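Local coordinates for siderophore periplasmic binding protein (Thermobifida fusca, PDB 5DH0) that probably binds the ferric form of a fuscachelin-type siderophore and hands it to a membrane transporter for iron uptake, at residues 278-283 with 303-308; 212-217 with 297-302; 247-250 with 256-259; 198-203 with 239-244. All coordinates share one frame; numbering follows the deposited sequence.

Contact 1: residues 278-283 with 303-308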
loop_
_atom_site.group_PDB
_atom_site.type_symbol
_atom_site.label_atom_id
_atom_site.label_comp_id
_atom_site.label_asym_id
_atom_site.label_seq_id
_atom_site.Cartn_x
_atom_site.Cartn_y
_atom_site.Cartn_z
ATOM N N ALA A 278 7.308 -9.236 13.666
ATOM C CA ALA A 278 7.365 -10.473 12.898
ATOM C C ALA A 278 8.785 -11.002 12.710
ATOM O O ALA A 278 8.970 -12.054 12.090
ATOM C CB ALA A 278 6.705 -10.273 11.526
ATOM N N GLY A 279 9.791 -10.281 13.209
ATOM C CA GLY A 279 11.179 -10.657 12.949
ATOM C C GLY A 279 11.605 -10.582 11.478
ATOM O O GLY A 279 12.400 -11.397 10.997
ATOM N N GLN A 280 11.081 -9.594 10.756
ATOM C CA GLN A 280 11.405 -9.439 9.336
ATOM C C GLN A 280 12.098 -8.102 9.065
ATOM O O GLN A 280 11.701 -7.357 8.168
ATOM C CB GLN A 280 10.140 -9.562 8.475
ATOM C CG GLN A 280 9.466 -10.927 8.532
ATOM C CD GLN A 280 10.288 -12.038 7.915
ATOM O OE1 GLN A 280 11.174 -11.805 7.082
ATOM N NE2 GLN A 280 9.973 -13.269 8.296
ATOM N N VAL A 281 13.114 -7.797 9.870
ATOM C CA VAL A 281 13.957 -6.632 9.657
ATOM C C VAL A 281 15.358 -7.140 9.355
ATOM O O VAL A 281 15.917 -7.910 10.114
ATOM C CB VAL A 281 13.945 -5.689 10.872
ATOM C CG1 VAL A 281 14.869 -4.489 10.656
ATOM C CG2 VAL A 281 12.540 -5.208 11.125
ATOM N N HIS A 282 15.914 -6.742 8.219
ATOM C CA HIS A 282 17.128 -7.370 7.722
ATOM C C HIS A 282 18.084 -6.310 7.240
ATOM O O HIS A 282 17.666 -5.284 6.715
ATOM C CB HIS A 282 16.814 -8.342 6.571
ATOM C CG HIS A 282 15.844 -9.422 6.938
ATOM N ND1 HIS A 282 16.244 -10.648 7.423
ATOM C CD2 HIS A 282 14.490 -9.451 6.907
ATOM C CE1 HIS A 282 15.178 -11.386 7.676
ATOM N NE2 HIS A 282 14.101 -10.683 7.375
ATOM N N PRO A 283 19.377 -6.549 7.409
ATOM C CA PRO A 283 20.352 -5.627 6.821
ATOM C C PRO A 283 20.393 -5.771 5.300
ATOM O O PRO A 283 19.966 -6.806 4.776
ATOM C CB PRO A 283 21.674 -6.059 7.462
ATOM C CG PRO A 283 21.458 -7.495 7.804
ATOM C CD PRO A 283 20.012 -7.625 8.183
ATOM N N GLU A 303 16.468 -12.382 -2.477
ATOM C CA GLU A 303 16.035 -13.785 -2.629
ATOM C C GLU A 303 16.137 -14.538 -1.297
ATOM O O GLU A 303 15.212 -15.242 -0.904
ATOM C CB GLU A 303 16.844 -14.520 -3.720
ATOM N N GLU A 304 17.251 -14.366 -0.593
ATOM C CA GLU A 304 17.416 -14.977 0.722
ATOM C C GLU A 304 16.263 -14.642 1.687
ATOM O O GLU A 304 15.803 -15.510 2.435
ATOM C CB GLU A 304 18.754 -14.551 1.323
ATOM C CG GLU A 304 19.157 -15.295 2.596
ATOM C CD GLU A 304 19.649 -16.726 2.339
ATOM O OE1 GLU A 304 19.545 -17.231 1.192
ATOM O OE2 GLU A 304 20.163 -17.346 3.295
ATOM N N VAL A 305 15.776 -13.403 1.660
ATOM C CA VAL A 305 14.633 -13.034 2.489
ATOM C C VAL A 305 13.352 -13.722 2.030
ATOM O O VAL A 305 12.585 -14.244 2.846
ATOM C CB VAL A 305 14.401 -11.511 2.497
ATOM C CG1 VAL A 305 13.006 -11.171 3.023
ATOM C CG2 VAL A 305 15.457 -10.834 3.346
ATOM N N LEU A 306 13.123 -13.710 0.720
ATOM C CA LEU A 306 11.948 -14.340 0.137
ATOM C C LEU A 306 11.827 -15.827 0.525
ATOM O O LEU A 306 10.728 -16.301 0.804
ATOM C CB LEU A 306 11.982 -14.173 -1.384
ATOM C CG LEU A 306 11.801 -12.730 -1.871
ATOM C CD1 LEU A 306 12.213 -12.577 -3.324
ATOM C CD2 LEU A 306 10.369 -12.289 -1.707
ATOM N N LYS A 307 12.954 -16.541 0.558
ATOM C CA LYS A 307 12.982 -17.960 0.950
ATOM C C LYS A 307 12.372 -18.195 2.338
ATOM O O LYS A 307 11.717 -19.208 2.569
ATOM C CB LYS A 307 14.415 -18.502 0.928
ATOM C CG LYS A 307 14.951 -18.894 -0.444
ATOM C CD LYS A 307 16.381 -19.435 -0.336
ATOM C CE LYS A 307 17.150 -19.298 -1.654
ATOM N NZ LYS A 307 18.506 -19.933 -1.606
ATOM N N GLY A 308 12.601 -17.271 3.264
ATOM C CA GLY A 308 11.984 -17.359 4.576
ATOM C C GLY A 308 10.590 -16.757 4.577
ATOM O O GLY A 308 9.969 -16.603 5.628
HETATM O O HOH W 1 12.729 -14.008 5.748
#
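A chi1 of -58° sets CG of His282 anti to its own carbonyl carbon and beside the backbone N, a rotation that brings the imidazole to Val305, whose CG2 is likewise anti to its carbonyl carbon. The pair joins strand 281-284 to the last turns of helix 292-307, the final helix of this two-lobed solute-binding fold, which lies against the mixed sheet. CG2 of Val305 comes down over one face of the ring in a CH-pi contact, 4.0 Å from the centroid of the His282 ring and 14° off its normal. It sits toward the rim, so CG and CD2 of His282 are the ring atoms nearest the methyl. The rotation of the ring is fixed at its edge: His282 NE2 donates to Gln280 OE1 at 3.1 Å, nearly straight at 164°, with the acceptor in the ring plane but the donor above the plane of the amide carbonyl. Shortened to an alanine here, the histidine side chain would probably leave Val305 CG2 with no ring to lie on and Gln280 OE1 without its NE2 donor, the amide freer to turn. Val305 also packs on Val246 and Phe248 of strand 246-250. No direct hydrogen bond joins the segments; one water does, donating to Gln280 OE1 at 3.0 Å and to Val305 O at 2.9 Å.

Contact 2: residues 212-217 with 297-302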
loop_
_atom_site.group_PDB
_atom_site.type_symbol
_atom_site.label_atom_id
_atom_site.label_comp_id
_atom_site.label_asym_id
_atom_site.label_seq_id
_atom_site.Cartn_x
_atom_site.Cartn_y
_atom_site.Cartn_z
ATOM N N HIS A 212 11.973 -2.460 -7.042
ATOM C CA HIS A 212 10.972 -2.086 -8.030
ATOM C C HIS A 212 11.195 -2.856 -9.350
ATOM O O HIS A 212 10.269 -3.445 -9.894
ATOM C CB HIS A 212 10.997 -0.579 -8.265
ATOM C CG HIS A 212 9.932 -0.090 -9.198
ATOM N ND1 HIS A 212 8.584 -0.168 -8.903
ATOM C CD2 HIS A 212 10.016 0.498 -10.418
ATOM C CE1 HIS A 212 7.886 0.346 -9.902
ATOM N NE2 HIS A 212 8.731 0.752 -10.836
ATOM N N THR A 213 12.430 -2.867 -9.839
ATOM C CA THR A 213 12.776 -3.572 -11.069
ATOM C C THR A 213 12.399 -5.063 -11.003
ATOM O O THR A 213 12.045 -5.675 -11.991
ATOM C CB THR A 213 14.274 -3.412 -11.346
ATOM O OG1 THR A 213 14.564 -2.020 -11.526
ATOM C CG2 THR A 213 14.704 -4.178 -12.580
ATOM N N LEU A 214 12.446 -5.618 -9.806
ATOM C CA LEU A 214 12.127 -7.003 -9.570
ATOM C C LEU A 214 10.614 -7.219 -9.546
ATOM O O LEU A 214 10.129 -8.350 -9.609
ATOM C CB LEU A 214 12.747 -7.426 -8.249
ATOM C CG LEU A 214 12.852 -8.869 -7.811
ATOM C CD1 LEU A 214 13.780 -9.621 -8.758
ATOM C CD2 LEU A 214 13.398 -8.885 -6.397
ATOM N N GLY A 215 9.864 -6.129 -9.443
ATOM C CA GLY A 215 8.422 -6.242 -9.321
ATOM C C GLY A 215 7.922 -6.383 -7.895
ATOM O O GLY A 215 6.761 -6.732 -7.672
ATOM N N ALA A 216 8.781 -6.093 -6.916
ATOM C CA ALA A 216 8.355 -6.100 -5.515
ATOM C C ALA A 216 7.386 -4.961 -5.247
ATOM O O ALA A 216 7.427 -3.934 -5.911
ATOM C CB ALA A 216 9.553 -6.003 -4.573
ATOM N N LYS A 217 6.498 -5.156 -4.285
ATOM C CA LYS A 217 5.635 -4.091 -3.830
ATOM C C LYS A 217 6.331 -3.372 -2.659
ATOM O O LYS A 217 6.940 -4.026 -1.791
ATOM C CB LYS A 217 4.272 -4.675 -3.442
ATOM C CG LYS A 217 3.333 -3.723 -2.713
ATOM C CD LYS A 217 1.850 -3.938 -3.105
ATOM C CE LYS A 217 1.488 -5.396 -3.348
ATOM N NZ LYS A 217 1.642 -6.251 -2.151
ATOM N N ILE A 297 24.607 -8.600 -5.763
ATOM C CA ILE A 297 24.662 -8.894 -4.323
ATOM C C ILE A 297 23.365 -8.486 -3.633
ATOM O O ILE A 297 22.856 -9.206 -2.778
ATOM C CB ILE A 297 25.869 -8.204 -3.681
ATOM C CG1 ILE A 297 27.137 -8.911 -4.167
ATOM C CG2 ILE A 297 25.768 -8.193 -2.153
ATOM C CD1 ILE A 297 28.374 -8.079 -4.041
ATOM N N VAL A 298 22.798 -7.359 -4.046
ATOM C CA VAL A 298 21.488 -6.945 -3.543
ATOM C C VAL A 298 20.364 -7.954 -3.869
ATOM O O VAL A 298 19.575 -8.301 -2.984
ATOM C CB VAL A 298 21.102 -5.553 -4.099
ATOM C CG1 VAL A 298 19.667 -5.224 -3.765
ATOM C CG2 VAL A 298 22.030 -4.500 -3.535
ATOM N N LEU A 299 20.286 -8.408 -5.127
ATOM C CA LEU A 299 19.371 -9.493 -5.518
ATOM C C LEU A 299 19.529 -10.733 -4.664
ATOM O O LEU A 299 18.545 -11.337 -4.256
ATOM C CB LEU A 299 19.590 -9.900 -6.971
ATOM C CG LEU A 299 18.991 -8.973 -8.003
ATOM C CD1 LEU A 299 19.146 -9.600 -9.376
ATOM C CD2 LEU A 299 17.531 -8.729 -7.646
ATOM N N ASP A 300 20.774 -11.131 -4.411
ATOM C CA ASP A 300 21.025 -12.321 -3.605
ATOM C C ASP A 300 20.475 -12.169 -2.185
ATOM O O ASP A 300 20.038 -13.146 -1.580
ATOM C CB ASP A 300 22.527 -12.651 -3.571
ATOM N N GLN A 301 20.471 -10.945 -1.661
ATOM C CA GLN A 301 19.978 -10.709 -0.312
ATOM C C GLN A 301 18.453 -10.679 -0.275
ATOM O O GLN A 301 17.838 -11.137 0.683
ATOM C CB GLN A 301 20.546 -9.401 0.254
ATOM C CG GLN A 301 22.038 -9.409 0.582
ATOM C CD GLN A 301 22.536 -8.022 0.981
ATOM O OE1 GLN A 301 22.476 -7.638 2.146
ATOM N NE2 GLN A 301 23.026 -7.271 0.012
ATOM N N ILE A 302 17.841 -10.130 -1.316
ATOM C CA ILE A 302 16.391 -10.147 -1.425
ATOM C C ILE A 302 15.847 -11.580 -1.612
ATOM O O ILE A 302 14.875 -11.960 -0.952
ATOM C CB ILE A 302 15.911 -9.226 -2.581
ATOM C CG1 ILE A 302 16.328 -7.782 -2.288
ATOM C CG2 ILE A 302 14.393 -9.278 -2.723
ATOM C CD1 ILE A 302 16.178 -6.840 -3.451
#
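No flat group takes part where Leu214 meets Leu299 and Ile302; methyls alone face one another, with neither ring faces nor amide edges to orient them. Leu214 is the single side chain brought from 212-217, and its two branches divide the work. CD1 goes to Leu299, 4.0 Å from Leu214 CD1 to Leu299 CD2, with the two side chains crossing at a slant. CD2 goes about one turn further along helix 292-307 to Ile302, 3.8 Å from Leu214 CD2 to Ile302 CG2, where the chains slide past each other in opposite directions. With CG of Leu214 anti to the backbone N (chi1 -168°), the side chain is extended toward helix 292-307 and its two methyls reach two residues of it. Just after Leu214, Gly215 has positive phi and belongs to a Schellman motif; Gly215 N bonds back to His212 O at 2.8 Å. Around the three residues the apolar lining continues, with Ile175 of helix 158-178 against Leu214, Phe168 and Val172 against Leu299, and Leu211 against Ile302. All three touching residues are buried. With neither hydrogen bond nor charge between the two segments, this join rests on shape and on exclusion of water, and links the residues following helix 206-213 to the C-terminal helix in a buried apolar contact.

Contact 3: residues 247-250 with 256-259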
loop_
_atom_site.group_PDB
_atom_site.type_symbol
_atom_site.label_atom_id
_atom_site.label_comp_id
_atom_site.label_asym_id
_atom_site.label_seq_id
_atom_site.Cartn_x
_atom_site.Cartn_y
_atom_site.Cartn_z
ATOM N N ILE A 247 11.217 -5.220 6.316
ATOM C CA ILE A 247 11.950 -3.978 6.327
ATOM C C ILE A 247 13.432 -4.257 6.162
ATOM O O ILE A 247 14.003 -5.047 6.908
ATOM C CB ILE A 247 11.701 -3.204 7.624
ATOM C CG1 ILE A 247 10.248 -2.737 7.687
ATOM C CG2 ILE A 247 12.636 -2.014 7.725
ATOM C CD1 ILE A 247 9.952 -1.878 8.940
ATOM N N PHE A 248 14.035 -3.625 5.160
ATOM C CA PHE A 248 15.486 -3.597 4.999
ATOM C C PHE A 248 16.056 -2.283 5.542
ATOM O O PHE A 248 15.448 -1.212 5.376
ATOM C CB PHE A 248 15.873 -3.723 3.527
ATOM C CG PHE A 248 15.761 -5.105 2.971
ATOM C CD1 PHE A 248 16.729 -6.064 3.254
ATOM C CD2 PHE A 248 14.716 -5.435 2.119
ATOM C CE1 PHE A 248 16.632 -7.350 2.714
ATOM C CE2 PHE A 248 14.614 -6.709 1.571
ATOM C CZ PHE A 248 15.569 -7.666 1.870
ATOM N N TYR A 249 17.223 -2.353 6.172
ATOM C CA TYR A 249 17.953 -1.139 6.535
ATOM C C TYR A 249 19.340 -1.181 5.894
ATOM O O TYR A 249 20.024 -2.193 5.921
ATOM C CB TYR A 249 18.043 -0.959 8.080
ATOM C CG TYR A 249 18.675 -2.120 8.844
ATOM C CD1 TYR A 249 17.899 -3.163 9.351
ATOM C CD2 TYR A 249 20.041 -2.176 9.060
ATOM C CE1 TYR A 249 18.479 -4.225 10.039
ATOM C CE2 TYR A 249 20.610 -3.229 9.743
ATOM C CZ TYR A 249 19.829 -4.244 10.228
ATOM O OH TYR A 249 20.420 -5.278 10.901
ATOM N N GLU A 250 19.762 -0.069 5.321
ATOM C CA GLU A 250 21.103 0.030 4.754
ATOM C C GLU A 250 22.216 -0.202 5.780
ATOM O O GLU A 250 22.137 0.256 6.923
ATOM C CB GLU A 250 21.263 1.399 4.086
ATOM C CG GLU A 250 20.293 1.571 2.904
ATOM C CD GLU A 250 20.526 2.844 2.104
ATOM O OE1 GLU A 250 21.248 3.732 2.631
ATOM O OE2 GLU A 250 19.993 2.946 0.952
ATOM N N ASN A 256 27.283 -3.745 8.946
ATOM C CA ASN A 256 27.156 -2.812 10.059
ATOM C C ASN A 256 26.369 -1.567 9.688
ATOM O O ASN A 256 26.759 -0.858 8.766
ATOM C CB ASN A 256 28.533 -2.408 10.569
ATOM C CG ASN A 256 29.031 -3.324 11.637
ATOM O OD1 ASN A 256 30.068 -3.979 11.484
ATOM N ND2 ASN A 256 28.275 -3.405 12.734
ATOM N N PRO A 257 25.256 -1.298 10.402
ATOM C CA PRO A 257 24.489 -0.076 10.128
ATOM C C PRO A 257 25.245 1.128 10.666
ATOM O O PRO A 257 25.972 0.995 11.656
ATOM C CB PRO A 257 23.177 -0.290 10.887
ATOM C CG PRO A 257 23.553 -1.190 12.016
ATOM C CD PRO A 257 24.707 -2.049 11.549
ATOM N N ASP A 258 25.105 2.272 10.009
ATOM C CA ASP A 258 25.728 3.477 10.507
ATOM C C ASP A 258 25.013 3.898 11.800
ATOM O O ASP A 258 23.874 3.462 12.070
ATOM C CB ASP A 258 25.709 4.583 9.436
ATOM C CG ASP A 258 24.310 5.119 9.142
ATOM O OD1 ASP A 258 23.600 5.538 10.081
ATOM O OD2 ASP A 258 23.920 5.146 7.947
ATOM N N PRO A 259 25.675 4.746 12.606
ATOM C CA PRO A 259 25.113 5.220 13.875
ATOM C C PRO A 259 23.693 5.786 13.775
ATOM O O PRO A 259 22.886 5.539 14.681
ATOM C CB PRO A 259 26.104 6.303 14.289
ATOM C CG PRO A 259 27.400 5.789 13.771
ATOM C CD PRO A 259 27.074 5.183 12.442
HETATM O O HOH W 2 23.385 2.627 7.686
#
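One water between Glu250 and Asp258 is gripped by three groups. It donates to Glu250 O at 2.8 Å, accepts from Asp258 N at 2.9 Å, and makes a weak bond to Asp258 OD2. The site lies in the beta-alpha part of a beta-alpha-beta crossover: strand 246-250 ends at Glu250, a loop follows, and Asp258 takes the N-cap position of helix 259-265, its OD1 accepting from Thr261 N. The water thereby ties the last carbonyl of the strand to the cap of the helix. Beside it the backbones come close, with Glu250 O 4.0 Å from Pro257 CA. The apolar half of the contact is Tyr249 against Pro257. At chi1 57° the tyrosine CG stands between its backbone N and carbonyl carbon, and the ring leans toward the loop, where the proline meets it obliquely. Val281 and Pro283 of the adjacent strand, with Thr261 and Leu265 of the helix, also pack on this side chain. The Glu250 carboxylate points another way, OE2 bonding to Ser287 OG, and its OE1 stays 6.1 Å from Asp258 OD2, which probably keeps repulsion between the two acids modest. Against the ring it is Pro257 CB that comes nearest, 4.1 Å from both CD2 and CE2 of Tyr249.

Contact 4: residues 198-203 with 239-244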
loop_
_atom_site.group_PDB
_atom_site.type_symbol
_atom_site.label_atom_id
_atom_site.label_comp_id
_atom_site.label_asym_id
_atom_site.label_seq_id
_atom_site.Cartn_x
_atom_site.Cartn_y
_atom_site.Cartn_z
ATOM N N PHE A 198 14.657 9.891 9.722
ATOM C CA PHE A 198 15.022 8.750 8.872
ATOM C C PHE A 198 14.453 8.897 7.474
ATOM O O PHE A 198 13.604 9.752 7.217
ATOM C CB PHE A 198 14.573 7.408 9.477
ATOM C CG PHE A 198 13.075 7.193 9.487
ATOM C CD1 PHE A 198 12.286 7.709 10.504
ATOM C CD2 PHE A 198 12.463 6.429 8.508
ATOM C CE1 PHE A 198 10.919 7.496 10.510
ATOM C CE2 PHE A 198 11.091 6.217 8.531
ATOM C CZ PHE A 198 10.330 6.748 9.526
ATOM N N ALA A 199 14.937 8.054 6.568
ATOM C CA ALA A 199 14.496 8.100 5.195
ATOM C C ALA A 199 13.972 6.728 4.702
ATOM O O ALA A 199 14.478 5.672 5.102
ATOM C CB ALA A 199 15.620 8.597 4.321
ATOM N N VAL A 200 12.933 6.774 3.863
ATOM C CA VAL A 200 12.411 5.606 3.147
ATOM C C VAL A 200 12.738 5.757 1.663
ATOM O O VAL A 200 12.342 6.742 1.038
ATOM C CB VAL A 200 10.880 5.439 3.330
ATOM C CG1 VAL A 200 10.388 4.141 2.639
ATOM C CG2 VAL A 200 10.505 5.462 4.824
ATOM N N VAL A 201 13.474 4.802 1.103
ATOM C CA VAL A 201 13.968 4.935 -0.267
ATOM C C VAL A 201 12.852 4.712 -1.294
ATOM O O VAL A 201 11.949 3.907 -1.083
ATOM C CB VAL A 201 15.137 3.968 -0.510
ATOM C CG1 VAL A 201 15.598 3.988 -1.983
ATOM C CG2 VAL A 201 16.294 4.332 0.442
ATOM N N ASN A 202 12.914 5.471 -2.384
ATOM C CA ASN A 202 11.887 5.493 -3.410
ATOM C C ASN A 202 12.142 4.436 -4.518
ATOM O O ASN A 202 13.209 3.814 -4.571
ATOM C CB ASN A 202 11.813 6.908 -4.000
ATOM C CG ASN A 202 10.444 7.229 -4.625
ATOM O OD1 ASN A 202 9.457 6.530 -4.404
ATOM N ND2 ASN A 202 10.391 8.305 -5.387
ATOM N N THR A 203 11.162 4.234 -5.393
ATOM C CA THR A 203 11.263 3.220 -6.461
ATOM C C THR A 203 12.293 3.564 -7.532
ATOM O O THR A 203 12.660 2.716 -8.330
ATOM C CB THR A 203 9.913 3.021 -7.168
ATOM O OG1 THR A 203 9.508 4.267 -7.747
ATOM C CG2 THR A 203 8.834 2.545 -6.168
ATOM N N ASP A 239 5.185 5.043 12.405
ATOM C CA ASP A 239 4.053 4.183 12.047
ATOM C C ASP A 239 3.634 4.306 10.568
ATOM O O ASP A 239 2.697 3.637 10.127
ATOM C CB ASP A 239 2.848 4.485 12.949
ATOM N N GLU A 240 4.315 5.142 9.791
ATOM C CA GLU A 240 4.058 5.158 8.349
ATOM C C GLU A 240 4.567 3.872 7.696
ATOM O O GLU A 240 4.208 3.547 6.565
ATOM C CB GLU A 240 4.699 6.376 7.685
ATOM C CG GLU A 240 4.127 7.702 8.169
ATOM C CD GLU A 240 2.752 8.005 7.598
ATOM O OE1 GLU A 240 2.371 7.397 6.568
ATOM O OE2 GLU A 240 2.051 8.856 8.191
ATOM N N LEU A 241 5.407 3.142 8.414
ATOM C CA LEU A 241 5.935 1.877 7.927
ATOM C C LEU A 241 5.058 0.696 8.327
ATOM O O LEU A 241 5.445 -0.462 8.153
ATOM C CB LEU A 241 7.351 1.668 8.455
ATOM C CG LEU A 241 8.334 2.634 7.822
ATOM C CD1 LEU A 241 9.655 2.623 8.564
ATOM C CD2 LEU A 241 8.499 2.213 6.377
ATOM N N SER A 242 3.880 0.991 8.859
ATOM C CA SER A 242 3.020 -0.055 9.407
ATOM C C SER A 242 2.557 -1.076 8.346
ATOM O O SER A 242 2.257 -2.220 8.682
ATOM C CB SER A 242 1.799 0.570 10.091
ATOM O OG SER A 242 0.985 1.251 9.139
ATOM N N ASP A 243 2.502 -0.679 7.076
ATOM C CA ASP A 243 2.071 -1.619 6.028
ATOM C C ASP A 243 3.181 -2.528 5.511
ATOM O O ASP A 243 2.924 -3.416 4.713
ATOM C CB ASP A 243 1.453 -0.870 4.842
ATOM C CG ASP A 243 2.443 0.060 4.145
ATOM O OD1 ASP A 243 3.348 0.597 4.839
ATOM O OD2 ASP A 243 2.288 0.276 2.911
ATOM N N ALA A 244 4.412 -2.313 5.951
ATOM C CA ALA A 244 5.523 -3.145 5.496
ATOM C C ALA A 244 5.533 -4.514 6.194
ATOM O O ALA A 244 5.417 -4.607 7.414
ATOM C CB ALA A 244 6.842 -2.423 5.726
#
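Leu241 is the residue of 239-244 that reaches Phe198 and Val200. The approach to it is a short 3-10 segment, in which Asp239 O accepts from Ser242 N at 3.2 Å. Glu240 sets out toward the strand, but its carboxylate leads away, the side chain resting on Tyr233. Next comes Leu241, buried, with CG anti to its carbonyl carbon (chi1 -70°), and its two methyls go to different residues. CD1 meets the phenylalanine from the opposite direction, 3.9 Å from Leu241 CD1 to Phe198 CE2, at a slant to the ring. CD2 slides alongside the valine, 4.1 Å from Leu241 CD2 to Val200 CG2. Ser242 and Asp243 form the middle of a type I turn, both packing on Thr83 of the second subunit. The Asp243 carboxylate is held by Ser219 OG at OD1 and by Lys220 N at OD2. Ala244 closes the turn, its N bonding to Leu241 O at 3.1 Å, before the chain enters strand 246-250. Phe198 and Val200, two apart in strand 197-201, share the sheet face on which Leu241 lies, where Ala189 of strand 187-193 also touches the leucine and Ile238 touches the phenylalanine side chain. Strand 197-201 runs antiparallel between 187-193 and 230-234, and Val201, on its other face, packs on Trp206 of helix 206-213.

In the fold
From the N terminus, contact 4 opens first, at strand 197-201, and closes at 239-244, just before strand 246-250. Contact 2 opens inside that loop, at the end of helix 206-213, and closes only on helix 292-307, so the two cross. Contact 3, a short strand-to-loop closure between 247-250 and 256-259, is nested within contact 2. Contact 1 opens at 278-283 and closes at the C-terminal end of helix 292-307, crossing contact 2 in turn. Contacts 1, 3 and 4 all reach the mixed sheet, strands 246-250 and 281-284 being neighbours. Phe248 touches both Val305 and Ile302, linking contact 3 to the helix shared by contacts 1 and 2.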